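Local coordinates for protein beta-N-acetylhexosaminidase (Bacteroides fragilis, PDB 4PYS) that probably removes terminal non-reducing N-acetylhexosamine residues from glycoconjugates or oligosaccharides by hydrolysis, as a family 20 beta-N-acetylhexosaminidase, at residues 137-141 / 166-172; 191-197 / 247-251; 397-401 / 438-442. One frame throughout, in Å; residues are numbered along the deposited sequence.

Interaction 1 of 3, residues 137-141 / 166-172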
loop_
_atom_site.group_PDB
_atom_site.type_symbol
_atom_site.label_atom_id
_atom_site.label_comp_id
_atom_site.label_asym_id
_atom_site.label_seq_id
_atom_site.Cartn_x
_atom_site.Cartn_y
_atom_site.Cartn_z
ATOM N N LEU A 137 0.006 1.348 5.656
ATOM C CA LEU A 137 0.470 1.392 7.044
ATOM C C LEU A 137 -0.101 2.630 7.709
ATOM O O LEU A 137 -0.072 3.720 7.129
ATOM C CB LEU A 137 2.004 1.413 7.116
ATOM C CG LEU A 137 2.593 1.424 8.535
ATOM C CD1 LEU A 137 2.188 0.182 9.311
ATOM C CD2 LEU A 137 4.105 1.544 8.472
ATOM N N ASP A 138 -0.637 2.441 8.910
ATOM C CA ASP A 138 -1.198 3.520 9.719
ATOM C C ASP A 138 -0.062 4.187 10.481
ATOM O O ASP A 138 0.384 3.680 11.516
ATOM C CB ASP A 138 -2.224 2.919 10.688
ATOM C CG ASP A 138 -2.872 3.938 11.613
ATOM O OD1 ASP A 138 -2.551 5.158 11.592
ATOM O OD2 ASP A 138 -3.728 3.486 12.397
ATOM N N SER A 139 0.412 5.309 9.942
ATOM C CA SER A 139 1.397 6.157 10.601
ATOM C C SER A 139 0.708 7.361 11.230
ATOM O O SER A 139 1.358 8.342 11.551
ATOM C CB SER A 139 2.439 6.659 9.594
ATOM O OG SER A 139 3.165 5.589 9.014
ATOM N N GLY A 140 -0.611 7.309 11.390
ATOM C CA GLY A 140 -1.301 8.393 12.075
ATOM C C GLY A 140 -1.365 8.124 13.574
ATOM O O GLY A 140 -0.961 8.955 14.395
ATOM N N ARG A 141 -1.864 6.945 13.939
ATOM C CA ARG A 141 -2.014 6.598 15.359
ATOM C C ARG A 141 -0.682 6.307 16.034
ATOM O O ARG A 141 -0.532 6.477 17.256
ATOM C CB ARG A 141 -2.899 5.362 15.501
ATOM C CG ARG A 141 -4.319 5.582 15.033
ATOM C CD ARG A 141 -5.214 4.406 15.377
ATOM N NE ARG A 141 -6.617 4.732 15.142
ATOM C CZ ARG A 141 -7.181 4.767 13.939
ATOM N NH1 ARG A 141 -8.466 5.079 13.816
ATOM N NH2 ARG A 141 -6.458 4.500 12.857
ATOM N N TRP A 166 0.138 5.381 2.485
ATOM C CA TRP A 166 0.726 5.900 3.716
ATOM C C TRP A 166 -0.316 6.753 4.444
ATOM O O TRP A 166 -0.606 7.871 4.032
ATOM C CB TRP A 166 1.963 6.748 3.378
ATOM C CG TRP A 166 2.943 6.920 4.508
ATOM C CD1 TRP A 166 2.875 6.365 5.756
ATOM C CD2 TRP A 166 4.145 7.703 4.479
ATOM N NE1 TRP A 166 3.968 6.765 6.509
ATOM C CE2 TRP A 166 4.760 7.581 5.743
ATOM C CE3 TRP A 166 4.755 8.503 3.507
ATOM C CZ2 TRP A 166 5.959 8.242 6.067
ATOM C CZ3 TRP A 166 5.950 9.148 3.821
ATOM C CH2 TRP A 166 6.532 9.021 5.096
ATOM N N HIS A 167 -0.896 6.196 5.503
ATOM C CA HIS A 167 -1.969 6.846 6.245
ATOM C C HIS A 167 -1.281 7.771 7.237
ATOM O O HIS A 167 -0.822 7.327 8.290
ATOM C CB HIS A 167 -2.817 5.775 6.954
ATOM C CG HIS A 167 -4.037 6.308 7.647
ATOM N ND1 HIS A 167 -5.244 6.490 7.006
ATOM C CD2 HIS A 167 -4.240 6.671 8.937
ATOM C CE1 HIS A 167 -6.132 6.964 7.864
ATOM N NE2 HIS A 167 -5.547 7.084 9.044
ATOM N N LEU A 168 -1.201 9.054 6.885
ATOM C CA LEU A 168 -0.324 10.014 7.550
ATOM C C LEU A 168 -1.001 10.915 8.568
ATOM O O LEU A 168 -0.320 11.599 9.330
ATOM C CB LEU A 168 0.337 10.920 6.500
ATOM C CG LEU A 168 1.469 10.271 5.716
ATOM C CD1 LEU A 168 1.627 10.966 4.359
ATOM C CD2 LEU A 168 2.747 10.372 6.517
ATOM N N THR A 169 -2.330 10.959 8.568
ATOM C CA THR A 169 -3.025 11.886 9.455
ATOM C C THR A 169 -4.157 11.177 10.157
ATOM O O THR A 169 -4.862 10.367 9.557
ATOM C CB THR A 169 -3.610 13.096 8.696
ATOM O OG1 THR A 169 -4.717 12.660 7.893
ATOM C CG2 THR A 169 -2.543 13.741 7.807
ATOM N N GLU A 170 -4.317 11.489 11.434
ATOM C CA GLU A 170 -5.323 10.863 12.278
ATOM C C GLU A 170 -5.616 11.831 13.399
ATOM O O GLU A 170 -4.875 12.808 13.586
ATOM C CB GLU A 170 -4.770 9.577 12.889
ATOM C CG GLU A 170 -5.096 8.330 12.097
ATOM C CD GLU A 170 -6.583 8.062 12.073
ATOM O OE1 GLU A 170 -7.263 8.489 13.030
ATOM O OE2 GLU A 170 -7.071 7.439 11.102
ATOM N N GLY A 171 -6.676 11.567 14.162
ATOM C CA GLY A 171 -6.976 12.389 15.325
ATOM C C GLY A 171 -5.807 12.366 16.301
ATOM O O GLY A 171 -5.510 13.357 16.960
ATOM N N LEU A 172 -5.123 11.225 16.355
ATOM C CA LEU A 172 -4.024 11.014 17.290
ATOM C C LEU A 172 -2.672 11.454 16.757
ATOM O O LEU A 172 -1.659 11.270 17.432
ATOM C CB LEU A 172 -3.922 9.532 17.649
ATOM C CG LEU A 172 -4.710 9.054 18.860
ATOM C CD1 LEU A 172 -4.717 7.533 18.910
ATOM C CD2 LEU A 172 -4.120 9.642 20.127
HETATM O O HOH W 1 -8.786 5.441 10.977
#
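Trp166 begins the pairing: its indole NE1 donates to Ser139 OG (2.9 Å), a hydroxyl also bonded to Gln144, while its backbone bridges Leu137 in parallel. His167 continues the ladder with N to Leu137 O (3.1 Å) and O accepting from Ser139 N (2.9 Å). After Leu168 and Thr169, which point away, Glu170 turns back. Its OE2 accepts from His167 NE2 (2.6 Å) and lies 3.5 Å from Arg141 NH2, over a guanidinium face, so this salt bridge is charge alone; water 1 joins OE2 to Arg141 NH1. Asp138 OD2 meets the same NH2 (2.9 Å), and its OD1 accepts from Gly140 N (2.9 Å), an Asx turn, and from Arg141 N (3.0 Å). Leu172 CB packs on Arg141 CA (4.2 Å). This network sits at the strands' C-terminal ends, the active-site end of a TIM-type barrel; in relatives an arginine here binds the sugar. Helix 146-158 completes the beta-alpha-beta unit, packing on Leu137 and Trp166; strands 219-223 and 428-435 extend the sheet.

Interaction 2 of 3, residues 191-197 / 247-251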
loop_
_atom_site.group_PDB
_atom_site.type_symbol
_atom_site.label_atom_id
_atom_site.label_comp_id
_atom_site.label_asym_id
_atom_site.label_seq_id
_atom_site.Cartn_x
_atom_site.Cartn_y
_atom_site.Cartn_z
ATOM N N VAL A 191 0.513 15.138 19.964
ATOM C CA VAL A 191 -0.682 15.099 20.795
ATOM C C VAL A 191 -0.864 13.733 21.461
ATOM O O VAL A 191 -1.413 13.640 22.554
ATOM C CB VAL A 191 -1.950 15.509 20.005
ATOM C CG1 VAL A 191 -1.855 16.972 19.581
ATOM C CG2 VAL A 191 -2.164 14.615 18.791
ATOM N N GLY A 192 -0.386 12.683 20.800
ATOM C CA GLY A 192 -0.433 11.338 21.357
ATOM C C GLY A 192 0.550 11.144 22.497
ATOM O O GLY A 192 1.712 11.548 22.404
ATOM N N GLN A 193 0.087 10.504 23.567
ATOM C CA GLN A 193 0.868 10.394 24.792
ATOM C C GLN A 193 1.421 8.995 25.044
ATOM O O GLN A 193 2.128 8.772 26.028
ATOM C CB GLN A 193 0.013 10.803 25.993
ATOM C CG GLN A 193 -0.666 12.151 25.841
ATOM C CD GLN A 193 0.323 13.294 25.836
ATOM O OE1 GLN A 193 1.395 13.201 26.432
ATOM N NE2 GLN A 193 -0.031 14.383 25.160
ATOM N N GLY A 194 1.088 8.047 24.179
ATOM C CA GLY A 194 1.515 6.677 24.400
ATOM C C GLY A 194 2.835 6.359 23.730
ATOM O O GLY A 194 3.393 7.203 23.028
ATOM N N PRO A 195 3.337 5.132 23.942
ATOM C CA PRO A 195 4.598 4.661 23.365
ATOM C C PRO A 195 4.631 4.856 21.864
ATOM O O PRO A 195 3.695 4.443 21.173
ATOM C CB PRO A 195 4.578 3.163 23.683
ATOM C CG PRO A 195 3.786 3.071 24.949
ATOM C CD PRO A 195 2.708 4.113 24.803
ATOM N N GLU A 196 5.700 5.475 21.377
ATOM C CA GLU A 196 5.902 5.680 19.947
ATOM C C GLU A 196 4.781 6.476 19.273
ATOM O O GLU A 196 4.510 6.272 18.098
ATOM C CB GLU A 196 6.129 4.341 19.218
ATOM C CG GLU A 196 7.376 3.599 19.706
ATOM C CD GLU A 196 7.561 2.235 19.057
ATOM O OE1 GLU A 196 6.856 1.925 18.074
ATOM O OE2 GLU A 196 8.424 1.467 19.539
ATOM N N GLN A 197 4.141 7.395 20.000
ATOM C CA GLN A 197 3.083 8.194 19.375
ATOM C C GLN A 197 3.524 9.615 19.001
ATOM O O GLN A 197 2.709 10.421 18.547
ATOM C CB GLN A 197 1.818 8.213 20.238
ATOM C CG GLN A 197 1.067 6.873 20.216
ATOM C CD GLN A 197 -0.314 6.952 20.842
ATOM O OE1 GLN A 197 -0.490 7.525 21.913
ATOM N NE2 GLN A 197 -1.302 6.360 20.178
ATOM N N VAL A 247 -9.620 21.624 21.595
ATOM C CA VAL A 247 -10.139 20.301 21.262
ATOM C C VAL A 247 -9.296 19.166 21.844
ATOM O O VAL A 247 -8.127 19.012 21.492
ATOM C CB VAL A 247 -10.220 20.111 19.732
ATOM N N LYS A 248 -9.898 18.369 22.723
ATOM C CA LYS A 248 -9.220 17.206 23.293
ATOM C C LYS A 248 -8.912 16.155 22.223
ATOM O O LYS A 248 -9.710 15.932 21.309
ATOM C CB LYS A 248 -10.063 16.589 24.412
ATOM N N VAL A 249 -7.746 15.524 22.335
ATOM C CA VAL A 249 -7.345 14.470 21.404
ATOM C C VAL A 249 -7.612 13.092 22.014
ATOM O O VAL A 249 -7.094 12.776 23.087
ATOM C CB VAL A 249 -5.856 14.583 21.006
ATOM C CG1 VAL A 249 -5.461 13.445 20.090
ATOM C CG2 VAL A 249 -5.587 15.909 20.328
ATOM N N PRO A 250 -8.427 12.272 21.328
ATOM C CA PRO A 250 -8.853 10.949 21.802
ATOM C C PRO A 250 -7.797 9.861 21.588
ATOM O O PRO A 250 -7.432 9.578 20.447
ATOM C CB PRO A 250 -10.089 10.662 20.945
ATOM C CG PRO A 250 -9.832 11.399 19.666
ATOM C CD PRO A 250 -9.056 12.632 20.041
ATOM N N GLN A 251 -7.321 9.257 22.675
ATOM C CA GLN A 251 -6.309 8.205 22.580
ATOM C C GLN A 251 -6.934 6.866 22.188
ATOM O O GLN A 251 -8.127 6.787 21.885
ATOM C CB GLN A 251 -5.536 8.059 23.897
ATOM C CG GLN A 251 -5.139 9.380 24.566
ATOM C CD GLN A 251 -3.922 10.047 23.935
ATOM O OE1 GLN A 251 -2.810 9.521 23.990
ATOM N NE2 GLN A 251 -4.131 11.219 23.346
#
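Val191 lays its side chain against that of Val249, CB to CG2 at 3.7 Å, the one apolar overlap between these two irregular segments. Helix 231-236 lies alongside, Ala232 touching Val191 and Asn235 touching Val249. Further along, Gln251 reaches across with its amide: OE1 accepts from the backbone N of Gln193 at 3.1 Å in a nearly straight hydrogen bond, and NE2 turns back to its own segment in a weak bond to Val249 O (3.4 Å). A side-chain amide thus supplies the cross-link that no backbone pair provides, since the nearest CA atoms, Val191 and Val249, remain 6.7 Å apart. The receiving segment is already shaped from within. Residues 194-197 form a type II beta turn with Pro195 and Glu196 at its corner, closed by Gln197 N to Gly194 O (3.1 Å), and Gln197 OE1 accepts from Gly194 N (2.8 Å). Only 201 Å² is buried, and several residues are exposed, so this is a light contact between surface loops. It belongs to the long loops that follow successive strands, 163-170 and 219-223, at the C-terminal rim of a TIM-type barrel.

Interaction 3 of 3, residues 397-401 / 438-442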
loop_
_atom_site.group_PDB
_atom_site.type_symbol
_atom_site.label_atom_id
_atom_site.label_comp_id
_atom_site.label_asym_id
_atom_site.label_seq_id
_atom_site.Cartn_x
_atom_site.Cartn_y
_atom_site.Cartn_z
ATOM N N PRO A 397 -8.452 -13.154 20.095
ATOM C CA PRO A 397 -8.821 -11.835 20.633
ATOM C C PRO A 397 -7.702 -11.102 21.377
ATOM O O PRO A 397 -6.903 -11.721 22.085
ATOM C CB PRO A 397 -9.976 -12.161 21.589
ATOM C CG PRO A 397 -10.591 -13.400 21.013
ATOM C CD PRO A 397 -9.430 -14.194 20.473
ATOM N N TRP A 398 -7.672 -9.782 21.218
ATOM C CA TRP A 398 -6.655 -8.939 21.825
ATOM C C TRP A 398 -7.203 -7.528 21.949
ATOM O O TRP A 398 -7.530 -6.898 20.946
ATOM C CB TRP A 398 -5.385 -8.933 20.970
ATOM C CG TRP A 398 -4.338 -8.005 21.499
ATOM C CD1 TRP A 398 -3.576 -8.174 22.625
ATOM C CD2 TRP A 398 -3.943 -6.757 20.929
ATOM N NE1 TRP A 398 -2.723 -7.107 22.777
ATOM C CE2 TRP A 398 -2.935 -6.220 21.753
ATOM C CE3 TRP A 398 -4.348 -6.039 19.801
ATOM C CZ2 TRP A 398 -2.320 -4.994 21.477
ATOM C CZ3 TRP A 398 -3.735 -4.818 19.527
ATOM C CH2 TRP A 398 -2.733 -4.312 20.361
ATOM N N LYS A 399 -7.313 -7.044 23.181
ATOM C CA LYS A 399 -7.833 -5.701 23.455
ATOM C C LYS A 399 -9.168 -5.426 22.762
ATOM O O LYS A 399 -10.141 -6.142 22.988
ATOM C CB LYS A 399 -6.792 -4.640 23.090
ATOM C CG LYS A 399 -5.483 -4.816 23.854
ATOM C CD LYS A 399 -4.623 -3.573 23.779
ATOM C CE LYS A 399 -3.341 -3.744 24.579
ATOM N NZ LYS A 399 -2.464 -2.536 24.469
ATOM N N GLY A 400 -9.205 -4.404 21.912
ATOM C CA GLY A 400 -10.438 -4.021 21.244
ATOM C C GLY A 400 -10.900 -4.986 20.162
ATOM O O GLY A 400 -12.025 -4.876 19.670
ATOM N N TYR A 401 -10.039 -5.926 19.785
ATOM C CA TYR A 401 -10.412 -6.935 18.797
ATOM C C TYR A 401 -11.030 -8.170 19.468
ATOM O O TYR A 401 -10.327 -8.974 20.086
ATOM C CB TYR A 401 -9.191 -7.320 17.946
ATOM C CG TYR A 401 -8.588 -6.150 17.208
ATOM C CD1 TYR A 401 -9.043 -5.796 15.950
ATOM C CD2 TYR A 401 -7.567 -5.391 17.778
ATOM C CE1 TYR A 401 -8.498 -4.725 15.272
ATOM C CE2 TYR A 401 -7.020 -4.313 17.111
ATOM C CZ TYR A 401 -7.494 -3.979 15.863
ATOM O OH TYR A 401 -6.951 -2.909 15.185
ATOM N N ASP A 438 -4.336 0.832 15.621
ATOM C CA ASP A 438 -5.227 0.989 16.780
ATOM C C ASP A 438 -4.754 0.138 17.959
ATOM O O ASP A 438 -4.216 -0.964 17.762
ATOM C CB ASP A 438 -6.652 0.510 16.454
ATOM C CG ASP A 438 -7.239 1.168 15.229
ATOM O OD1 ASP A 438 -6.495 1.390 14.246
ATOM O OD2 ASP A 438 -8.461 1.447 15.245
ATOM N N ASP A 439 -4.990 0.637 19.166
ATOM C CA ASP A 439 -4.702 -0.089 20.410
ATOM C C ASP A 439 -3.209 -0.199 20.725
ATOM O O ASP A 439 -2.793 -1.109 21.441
ATOM C CB ASP A 439 -5.358 -1.484 20.426
ATOM C CG ASP A 439 -6.808 -1.449 20.861
ATOM O OD1 ASP A 439 -7.164 -0.585 21.686
ATOM O OD2 ASP A 439 -7.587 -2.304 20.391
ATOM N N GLY A 440 -2.409 0.722 20.196
ATOM C CA GLY A 440 -1.007 0.803 20.578
ATOM C C GLY A 440 -0.098 -0.242 19.954
ATOM O O GLY A 440 0.762 -0.800 20.637
ATOM N N VAL A 441 -0.281 -0.504 18.663
ATOM C CA VAL A 441 0.608 -1.406 17.934
ATOM C C VAL A 441 1.919 -0.689 17.606
ATOM O O VAL A 441 1.985 0.119 16.681
ATOM C CB VAL A 441 -0.053 -1.927 16.645
ATOM C CG1 VAL A 441 0.924 -2.802 15.837
ATOM C CG2 VAL A 441 -1.318 -2.712 16.987
ATOM N N THR A 442 2.956 -0.980 18.383
ATOM C CA THR A 442 4.260 -0.362 18.203
ATOM C C THR A 442 5.014 -1.120 17.116
ATOM O O THR A 442 4.525 -2.131 16.616
ATOM C CB THR A 442 5.067 -0.416 19.499
ATOM O OG1 THR A 442 5.202 -1.786 19.893
ATOM C CG2 THR A 442 4.364 0.355 20.609
HETATM O O HOH W 2 -4.451 -2.493 15.581
#
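Asp439, Trp398 and Tyr401 have the largest areas covered here. Asp439 points its carboxylate into the type II' turn of 398-401, where OD2 accepts from Gly400 N at 3.1 Å; glycine suits this place, because a CB there would lie 2.7 Å from that oxygen. The turn is held by paired backbone bonds, Tyr401 N to Trp398 O (2.9 Å) and Trp398 N to Tyr401 O (3.0 Å), and Lys399 extends from its corner to give a weak bond from NZ to Asp439 O (3.4 Å). Trp398 sets its six-membered ring against Asp439 (CZ3 to Asp439 CB 3.8 Å; CH2 to Asp439 O 3.4 Å) and touches Val441 CG2 through CH2 (4.0 Å); its NE1 bonds Asp506, and Arg449 makes a cation-pi contact with the ring. Tyr401 OH approaches Asp438 CB (3.7 Å), bonds Asn392, and donates to water 2 (2.6 Å), which in turn donates to Asp438 O (2.7 Å). Asp438 OD2 hydrogen-bonds a glycerol probably taken from the crystallisation liquor. The contact is thus mainly polar, one firm bond from Gly400, a weak one from Lys399 and a bridging water, with Trp398 and Tyr401 packed beside Asp439 and Asp438.

The three contacts neighbour one another at the C-terminal end of the catalytic barrel, with centres about 12 Å (interactions 1 and 2) and about 15 Å (1 and 3, 2 and 3) apart. Arg141 connects interaction 1 to both others: its O probably accepts from Gln197 NE2 (3.0 Å), and its NH2 makes a long, weak ion pair with Asp438 OD1 (3.4 Å), probably easing the closeness of Asp138 OD2 and Asp438 OD1 (3.9 Å). Gly171 O packs on Val249 CG1 (3.1 Å), and Glu196 OE1 on Thr442 CB (3.3 Å). Glycerol, probably from the crystallisation liquor, lies about 3 Å from the side chain of Arg141 and likewise of Asp438, consistent with a substrate pocket here.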